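Local atomic coordinates of collagen adhesin (Staphylococcus aureus, PDB entry 2F68), a protein that binds collagen as a cell-adhesion protein of the bacterium, probably by closing its domains round the collagen molecule in a 'hug'. Residues S59-I64 and N116-N121; E109-G114 and H296-N301; D124-T129 and N138-K143. All blocks are in the same frame, centred on the assembly; numbering follows the deposited sequence.

Contact 1: residues S59-I64 and N116-N121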
loop_
_atom_site.group_PDB
_atom_site.type_symbol
_atom_site.label_atom_id
_atom_site.label_comp_id
_atom_site.label_asym_id
_atom_site.label_seq_id
_atom_site.Cartn_x
_atom_site.Cartn_y
_atom_site.Cartn_z
ATOM N N SER A 59 3.647 3.797 16.881
ATOM C CA SER A 59 4.991 3.355 17.256
ATOM C C SER A 59 4.963 2.431 18.473
ATOM O O SER A 59 3.994 2.422 19.237
ATOM C CB SER A 59 5.896 4.562 17.529
ATOM O OG SER A 59 5.326 5.420 18.501
ATOM N N GLY A 60 6.033 1.656 18.643
ATOM C CA GLY A 60 6.162 0.737 19.771
ATOM C C GLY A 60 6.355 -0.701 19.332
ATOM O O GLY A 60 7.287 -1.010 18.587
ATOM N N THR A 61 5.471 -1.577 19.801
ATOM C CA THR A 61 5.502 -2.994 19.435
ATOM C C THR A 61 4.685 -3.255 18.171
ATOM O O THR A 61 5.083 -4.053 17.320
ATOM C CB THR A 61 4.982 -3.897 20.575
ATOM O OG1 THR A 61 3.699 -3.432 21.014
ATOM C CG2 THR A 61 5.949 -3.888 21.750
ATOM N N VAL A 62 3.545 -2.576 18.060
ATOM C CA VAL A 62 2.675 -2.681 16.889
ATOM C C VAL A 62 2.424 -1.320 16.239
ATOM O O VAL A 62 2.318 -0.302 16.928
ATOM C CB VAL A 62 1.324 -3.374 17.211
ATOM C CG1 VAL A 62 1.490 -4.886 17.219
ATOM C CG2 VAL A 62 0.742 -2.874 18.534
ATOM N N LYS A 63 2.329 -1.318 14.912
ATOM C CA LYS A 63 2.110 -0.096 14.145
ATOM C C LYS A 63 0.937 -0.253 13.179
ATOM O O LYS A 63 0.897 -1.193 12.381
ATOM C CB LYS A 63 3.384 0.291 13.385
ATOM C CG LYS A 63 3.303 1.612 12.626
ATOM C CD LYS A 63 4.648 1.977 12.013
ATOM C CE LYS A 63 4.564 3.239 11.163
ATOM N NZ LYS A 63 4.330 4.471 11.970
ATOM N N ILE A 64 -0.015 0.672 13.268
ATOM C CA ILE A 64 -1.156 0.711 12.356
ATOM C C ILE A 64 -1.010 1.900 11.408
ATOM O O ILE A 64 -0.818 3.036 11.847
ATOM C CB ILE A 64 -2.513 0.773 13.121
ATOM C CG1 ILE A 64 -2.683 -0.440 14.053
ATOM C CG2 ILE A 64 -3.694 0.906 12.152
ATOM C CD1 ILE A 64 -2.742 -1.805 13.356
ATOM N N ASN A 116 3.968 -5.680 12.910
ATOM C CA ASN A 116 4.595 -6.113 14.154
ATOM C C ASN A 116 6.065 -5.692 14.151
ATOM O O ASN A 116 6.910 -6.345 13.532
ATOM C CB ASN A 116 4.454 -7.630 14.335
ATOM C CG ASN A 116 4.626 -8.073 15.784
ATOM O OD1 ASN A 116 5.528 -7.618 16.489
ATOM N ND2 ASN A 116 3.760 -8.977 16.227
ATOM N N LEU A 117 6.354 -4.590 14.841
ATOM C CA LEU A 117 7.683 -3.973 14.820
ATOM C C LEU A 117 8.729 -4.753 15.616
ATOM O O LEU A 117 9.857 -4.931 15.154
ATOM C CB LEU A 117 7.615 -2.521 15.318
ATOM C CG LEU A 117 6.787 -1.501 14.525
ATOM C CD1 LEU A 117 6.604 -0.227 15.337
ATOM C CD2 LEU A 117 7.416 -1.187 13.169
ATOM N N THR A 118 8.347 -5.214 16.805
ATOM C CA THR A 118 9.263 -5.933 17.694
ATOM C C THR A 118 9.418 -7.414 17.332
ATOM O O THR A 118 10.330 -8.082 17.830
ATOM C CB THR A 118 8.842 -5.805 19.177
ATOM O OG1 THR A 118 7.443 -6.086 19.311
ATOM C CG2 THR A 118 9.128 -4.403 19.698
ATOM N N GLN A 119 8.535 -7.905 16.460
ATOM C CA GLN A 119 8.506 -9.312 16.032
ATOM C C GLN A 119 8.411 -10.251 17.238
ATOM O O GLN A 119 9.379 -10.930 17.596
ATOM C CB GLN A 119 9.719 -9.658 15.149
ATOM C CG GLN A 119 9.884 -8.784 13.902
ATOM C CD GLN A 119 8.846 -9.061 12.824
ATOM O OE1 GLN A 119 8.302 -10.164 12.730
ATOM N NE2 GLN A 119 8.574 -8.058 11.998
ATOM N N THR A 120 7.233 -10.280 17.856
ATOM C CA THR A 120 7.039 -10.968 19.132
ATOM C C THR A 120 5.804 -11.873 19.159
ATOM O O THR A 120 4.916 -11.760 18.310
ATOM C CB THR A 120 6.985 -9.953 20.309
ATOM O OG1 THR A 120 6.856 -10.655 21.551
ATOM C CG2 THR A 120 5.816 -8.983 20.147
ATOM N N ASN A 121 5.766 -12.769 20.146
ATOM C CA ASN A 121 4.641 -13.681 20.349
ATOM C C ASN A 121 4.093 -13.613 21.779
ATOM O O ASN A 121 3.516 -14.583 22.280
ATOM C CB ASN A 121 5.052 -15.122 20.013
ATOM C CG ASN A 121 5.621 -15.262 18.611
ATOM O OD1 ASN A 121 6.755 -15.710 18.435
ATOM N ND2 ASN A 121 4.838 -14.881 17.606
#
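The flat carboxamide of Asn-116 comes near the peptide carbonyl of Thr-61, but OD1 and Thr-61 O, 3.7 Å apart, are both acceptors and make no bond. OD1 is turned instead to N-H groups of its own segment, receiving weak bonds from Gln-119 N and Thr-120 N, while ND2 donates to Val-141 O. The bond from ND2 and the two weak ones to OD1 limit the turn of the amide; asparagine, with an acceptor and a donor on one short group, suits this place. The setting is the end of an antiparallel strand pair in the Ig-like domain. Val-62 and Asn-116 form a non-hydrogen-bonded pair, and beyond it Leu-117 N reaches Thr-61 O at 2.8 Å. Around that bond side chains add contacts. Thr-61 and Thr-118 cross obliquely, CB of Thr-61 lying 3.5 Å from OG1 of Thr-118 and their CG2 methyls 3.8 Å apart; Thr-61 OG1 bonds instead to Asp-125 O. Leu-117 has CG beside its own N (chi1 -63°), and its CD1 lies 3.8 Å from CB of Lys-63, whose ammonium bonds to Thr-58 O. Gly-60 turns with a positive phi (122°) that suits a residue lacking CB, and its carbonyl O rests 3.4 Å from Leu-117 CD1.

Contact 2: residues E109-G114 and H296-N301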
loop_
_atom_site.group_PDB
_atom_site.type_symbol
_atom_site.label_atom_id
_atom_site.label_comp_id
_atom_site.label_asym_id
_atom_site.label_seq_id
_atom_site.Cartn_x
_atom_site.Cartn_y
_atom_site.Cartn_z
ATOM N N GLU A 109 -15.909 3.800 6.662
ATOM C CA GLU A 109 -15.240 2.522 6.435
ATOM C C GLU A 109 -13.962 2.719 5.622
ATOM O O GLU A 109 -13.997 3.279 4.525
ATOM C CB GLU A 109 -16.189 1.546 5.731
ATOM C CG GLU A 109 -15.828 0.077 5.911
ATOM C CD GLU A 109 -16.846 -0.867 5.289
ATOM O OE1 GLU A 109 -17.304 -0.603 4.156
ATOM O OE2 GLU A 109 -17.180 -1.884 5.933
ATOM N N PHE A 110 -12.839 2.263 6.173
ATOM C CA PHE A 110 -11.528 2.417 5.536
ATOM C C PHE A 110 -10.570 1.281 5.898
ATOM O O PHE A 110 -10.720 0.640 6.939
ATOM C CB PHE A 110 -10.906 3.781 5.882
ATOM C CG PHE A 110 -10.807 4.054 7.361
ATOM C CD1 PHE A 110 -9.677 3.674 8.080
ATOM C CD2 PHE A 110 -11.839 4.707 8.032
ATOM C CE1 PHE A 110 -9.582 3.927 9.446
ATOM C CE2 PHE A 110 -11.752 4.965 9.398
ATOM C CZ PHE A 110 -10.620 4.575 10.106
ATOM N N GLU A 111 -9.585 1.047 5.033
ATOM C CA GLU A 111 -8.605 -0.024 5.230
ATOM C C GLU A 111 -7.300 0.490 5.833
ATOM O O GLU A 111 -6.840 1.584 5.499
ATOM C CB GLU A 111 -8.321 -0.744 3.908
ATOM C CG GLU A 111 -9.503 -1.536 3.352
ATOM C CD GLU A 111 -9.189 -2.238 2.040
ATOM O OE1 GLU A 111 -9.862 -3.246 1.735
ATOM O OE2 GLU A 111 -8.277 -1.790 1.311
ATOM N N VAL A 112 -6.715 -0.309 6.725
ATOM C CA VAL A 112 -5.437 0.018 7.367
ATOM C C VAL A 112 -4.444 -1.145 7.263
ATOM O O VAL A 112 -4.838 -2.284 6.998
ATOM C CB VAL A 112 -5.609 0.434 8.860
ATOM C CG1 VAL A 112 -6.453 1.699 8.988
ATOM C CG2 VAL A 112 -6.202 -0.702 9.689
ATOM N N GLN A 113 -3.163 -0.849 7.474
ATOM C CA GLN A 113 -2.112 -1.866 7.453
ATOM C C GLN A 113 -1.531 -2.078 8.851
ATOM O O GLN A 113 -1.173 -1.117 9.535
ATOM C CB GLN A 113 -1.003 -1.478 6.469
ATOM C CG GLN A 113 -0.028 -2.607 6.140
ATOM C CD GLN A 113 1.081 -2.181 5.191
ATOM O OE1 GLN A 113 1.599 -1.066 5.274
ATOM N NE2 GLN A 113 1.458 -3.078 4.288
ATOM N N GLY A 114 -1.443 -3.341 9.262
ATOM C CA GLY A 114 -0.914 -3.700 10.576
ATOM C C GLY A 114 0.494 -4.257 10.511
ATOM O O GLY A 114 0.793 -5.117 9.680
ATOM N N HIS A 296 -3.994 -5.350 -4.875
ATOM C CA HIS A 296 -5.374 -4.903 -4.705
ATOM C C HIS A 296 -5.443 -3.431 -4.308
ATOM O O HIS A 296 -4.649 -2.960 -3.489
ATOM C CB HIS A 296 -6.095 -5.763 -3.665
ATOM C CG HIS A 296 -6.193 -7.210 -4.039
ATOM N ND1 HIS A 296 -5.286 -8.153 -3.609
ATOM C CD2 HIS A 296 -7.090 -7.872 -4.807
ATOM C CE1 HIS A 296 -5.620 -9.336 -4.094
ATOM N NE2 HIS A 296 -6.711 -9.193 -4.824
ATOM N N ASN A 297 -6.399 -2.716 -4.896
ATOM C CA ASN A 297 -6.614 -1.301 -4.603
ATOM C C ASN A 297 -7.302 -1.103 -3.255
ATOM O O ASN A 297 -8.065 -1.961 -2.806
ATOM C CB ASN A 297 -7.433 -0.646 -5.720
ATOM C CG ASN A 297 -7.284 0.871 -5.754
ATOM O OD1 ASN A 297 -6.464 1.450 -5.040
ATOM N ND2 ASN A 297 -8.082 1.518 -6.596
ATOM N N ILE A 298 -7.025 0.033 -2.619
ATOM C CA ILE A 298 -7.558 0.335 -1.290
ATOM C C ILE A 298 -9.027 0.755 -1.347
ATOM O O ILE A 298 -9.409 1.619 -2.140
ATOM C CB ILE A 298 -6.707 1.418 -0.561
ATOM C CG1 ILE A 298 -5.238 0.977 -0.431
ATOM C CG2 ILE A 298 -7.311 1.777 0.802
ATOM C CD1 ILE A 298 -5.016 -0.394 0.225
ATOM N N ASN A 299 -9.837 0.127 -0.497
ATOM C CA ASN A 299 -11.262 0.427 -0.399
ATOM C C ASN A 299 -11.565 1.375 0.758
ATOM O O ASN A 299 -11.164 1.126 1.899
ATOM C CB ASN A 299 -12.074 -0.865 -0.242
ATOM C CG ASN A 299 -11.852 -1.843 -1.385
ATOM O OD1 ASN A 299 -11.831 -1.461 -2.556
ATOM N ND2 ASN A 299 -11.693 -3.117 -1.044
ATOM N N ALA A 300 -12.268 2.463 0.451
ATOM C CA ALA A 300 -12.674 3.442 1.457
ATOM C C ALA A 300 -14.026 4.056 1.107
ATOM O O ALA A 300 -14.193 4.648 0.038
ATOM C CB ALA A 300 -11.612 4.524 1.613
ATOM N N ASN A 301 -14.987 3.903 2.016
ATOM C CA ASN A 301 -16.348 4.400 1.814
ATOM C C ASN A 301 -16.900 5.118 3.042
ATOM O O ASN A 301 -16.564 4.773 4.177
ATOM C CB ASN A 301 -17.287 3.253 1.421
ATOM C CG ASN A 301 -16.931 2.633 0.079
ATOM O OD1 ASN A 301 -16.728 3.336 -0.914
ATOM N ND2 ASN A 301 -16.866 1.308 0.041
HETATM O O HOH W 1 -7.227 -3.492 -0.561
#
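Glu-111 and Asn-299 lie side by side and point the same way, their carboxylate and amide planes turned 53° apart. They sit where the chain, having left strand 289-296 of another sheet, passes into strand 300-307 and pairs antiparallel with strand 104-116 of the Ig-like domain, an arrangement consistent with the latch of a collagen hug. Glu-111 is extended beyond CG, which carries its carboxylate to the incoming linker. Asn-299 N approaches OE2 at 3.1 Å from above the carboxylate plane, in a nearly straight bond (167°), whereas Asn-299 ND2 makes a weak one to OE1. Glutamate suits the spot because its two oxygens can take a backbone and a side-chain N-H of one residue together. Ile-298 supplies an apolar flank, CD1 being 3.7 Å from OE2. Farther along, the backbones pair directly: Glu-109 N donates to Asn-301 O at 2.7 Å and Asn-301 N returns a bond to Glu-109 O. Next to this pair, the methyl of Ala-300 lies 4.4 Å from Phe-110 CB, a loose apolar contact. A water completes the link, donating to Glu-111 OE2 at 2.7 Å and to Asn-297 O at 2.8 Å.

Contact 3: residues D124-T129 and N138-K143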
loop_
_atom_site.group_PDB
_atom_site.type_symbol
_atom_site.label_atom_id
_atom_site.label_comp_id
_atom_site.label_asym_id
_atom_site.label_seq_id
_atom_site.Cartn_x
_atom_site.Cartn_y
_atom_site.Cartn_z
ATOM N N ASP A 124 0.046 -9.797 24.450
ATOM C CA ASP A 124 -0.349 -8.408 24.692
ATOM C C ASP A 124 0.371 -7.389 23.808
ATOM O O ASP A 124 -0.183 -6.334 23.491
ATOM C CB ASP A 124 -0.159 -8.045 26.169
ATOM C CG ASP A 124 -1.098 -8.812 27.089
ATOM O OD1 ASP A 124 -2.248 -9.084 26.744
ATOM O OD2 ASP A 124 -0.607 -9.157 28.274
ATOM N N ASP A 125 1.602 -7.712 23.416
ATOM C CA ASP A 125 2.418 -6.819 22.594
ATOM C C ASP A 125 1.989 -6.807 21.126
ATOM O O ASP A 125 2.151 -5.796 20.439
ATOM C CB ASP A 125 3.901 -7.185 22.710
ATOM C CG ASP A 125 4.449 -6.995 24.118
ATOM O OD1 ASP A 125 3.918 -6.149 24.870
ATOM O OD2 ASP A 125 5.424 -7.692 24.469
ATOM N N LYS A 126 1.442 -7.926 20.654
ATOM C CA LYS A 126 1.004 -8.048 19.258
ATOM C C LYS A 126 -0.414 -7.519 19.010
ATOM O O LYS A 126 -0.906 -7.551 17.879
ATOM C CB LYS A 126 1.154 -9.491 18.751
ATOM C CG LYS A 126 0.381 -10.549 19.539
ATOM C CD LYS A 126 0.211 -11.843 18.746
ATOM C CE LYS A 126 1.509 -12.632 18.636
ATOM N NZ LYS A 126 1.331 -13.886 17.853
ATOM N N VAL A 127 -1.058 -7.029 20.069
ATOM C CA VAL A 127 -2.410 -6.479 19.980
ATOM C C VAL A 127 -2.373 -4.960 19.801
ATOM O O VAL A 127 -1.759 -4.244 20.598
ATOM C CB VAL A 127 -3.269 -6.866 21.220
ATOM C CG1 VAL A 127 -4.574 -6.077 21.263
ATOM C CG2 VAL A 127 -3.559 -8.361 21.223
ATOM N N ALA A 128 -3.027 -4.483 18.744
ATOM C CA ALA A 128 -3.143 -3.054 18.471
ATOM C C ALA A 128 -4.556 -2.567 18.777
ATOM O O ALA A 128 -5.536 -3.106 18.253
ATOM C CB ALA A 128 -2.772 -2.756 17.028
ATOM N N THR A 129 -4.652 -1.549 19.629
ATOM C CA THR A 129 -5.941 -1.016 20.064
ATOM C C THR A 129 -6.310 0.254 19.298
ATOM O O THR A 129 -5.680 1.302 19.467
ATOM C CB THR A 129 -5.958 -0.742 21.590
ATOM O OG1 THR A 129 -5.486 -1.899 22.294
ATOM C CG2 THR A 129 -7.367 -0.403 22.069
ATOM N N ASN A 138 -9.797 -4.288 19.192
ATOM C CA ASN A 138 -8.451 -4.857 19.111
ATOM C C ASN A 138 -8.143 -5.583 17.803
ATOM O O ASN A 138 -9.011 -6.245 17.228
ATOM C CB ASN A 138 -8.197 -5.793 20.297
ATOM C CG ASN A 138 -8.212 -5.069 21.635
ATOM O OD1 ASN A 138 -8.716 -5.594 22.628
ATOM N ND2 ASN A 138 -7.656 -3.861 21.669
ATOM N N VAL A 139 -6.898 -5.446 17.349
ATOM C CA VAL A 139 -6.406 -6.132 16.154
ATOM C C VAL A 139 -5.135 -6.908 16.502
ATOM O O VAL A 139 -4.170 -6.337 17.015
ATOM C CB VAL A 139 -6.101 -5.145 14.994
ATOM C CG1 VAL A 139 -5.838 -5.902 13.696
ATOM C CG2 VAL A 139 -7.240 -4.154 14.802
ATOM N N THR A 140 -5.148 -8.210 16.224
ATOM C CA THR A 140 -4.004 -9.076 16.494
ATOM C C THR A 140 -3.105 -9.177 15.261
ATOM O O THR A 140 -3.535 -9.648 14.204
ATOM C CB THR A 140 -4.453 -10.488 16.947
ATOM O OG1 THR A 140 -5.421 -10.371 17.998
ATOM C CG2 THR A 140 -3.269 -11.304 17.448
ATOM N N VAL A 141 -1.862 -8.722 15.406
ATOM C CA VAL A 141 -0.890 -8.743 14.314
ATOM C C VAL A 141 0.227 -9.746 14.611
ATOM O O VAL A 141 1.080 -9.504 15.469
ATOM C CB VAL A 141 -0.293 -7.333 14.035
ATOM C CG1 VAL A 141 0.634 -7.367 12.824
ATOM C CG2 VAL A 141 -1.399 -6.306 13.824
ATOM N N HIS A 142 0.207 -10.870 13.898
ATOM C CA HIS A 142 1.213 -11.919 14.060
ATOM C C HIS A 142 2.544 -11.504 13.436
ATOM O O HIS A 142 2.568 -10.773 12.443
ATOM C CB HIS A 142 0.726 -13.234 13.446
ATOM C CG HIS A 142 -0.588 -13.707 13.989
ATOM N ND1 HIS A 142 -0.700 -14.377 15.189
ATOM C CD2 HIS A 142 -1.845 -13.605 13.495
ATOM C CE1 HIS A 142 -1.970 -14.668 15.410
ATOM N NE2 HIS A 142 -2.686 -14.210 14.398
ATOM N N LYS A 143 3.642 -11.976 14.023
ATOM C CA LYS A 143 4.988 -11.623 13.567
ATOM C C LYS A 143 5.344 -12.281 12.230
ATOM O O LYS A 143 4.726 -13.271 11.828
ATOM C CB LYS A 143 6.035 -11.964 14.637
ATOM C CG LYS A 143 6.358 -13.449 14.774
ATOM C CD LYS A 143 7.552 -13.675 15.691
ATOM C CE LYS A 143 8.205 -15.030 15.441
ATOM N NZ LYS A 143 7.315 -16.179 15.777
HETATM O O HOH W 2 2.815 -14.883 15.631
#
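Lys-126 passes across Thr-140 at a slant, CD meeting CG2 at 3.8 Å, while its CB abuts Val-141 O at 3.3 Å. CG stands between the backbone N and the carbonyl carbon (chi1 59°), chi3 (73°) turns CE aside, and NZ beyond it makes a weak 3.4 Å bond to His-142 ND1 and a 2.9 Å bond to a water that also takes a weak bond from Lys-143 N. A long, flexible lysine suits this place, its methylenes packing and its ammonium reaching polar partners. Thr-140 CG2 also lies over one face of the His-142 ring, offset toward the rim. Behind these side chains runs an antiparallel beta hairpin: Val-141 N donates to Lys-126 O, and Ala-128 and Val-139 form a hydrogen-bonded pair with both bonds made. On the sheet face of Thr-140, Val-127 CG1 touches Asn-138 CB at 3.8 Å. The other face is buried, as its apolar residues befit: the small Ala-128 packs on Val-62 and Ile-64 of strand 62-75, and Val-139 on Val-22 and Ile-27 of strand 17-27, the strand that runs parallel to 135-141 and joins the hairpin to the rest of the sheet.

Overall arrangement
From the N terminus, residues 59-64 open the first loop, which contact 1 closes at 116-121 after a run made mostly of strands. Before it closes, strand 104-116 has already passed through 109-114, so contacts 1 and 2 cross along the chain, and Ile-64 packs on Val-112 and Gly-114. Contact 3 follows at once as a short hairpin closure, wholly within the long span that contact 2 ends at 296-301. Contacts 1 and 3, about 8 Å apart between centres, are tied by a probable hydrogen bond between Asn-121 OD1 and Lys-143 NZ. Together they fasten one end of the Ig-like sheet, whereas contact 2 brings the returning C-terminal strand back onto it.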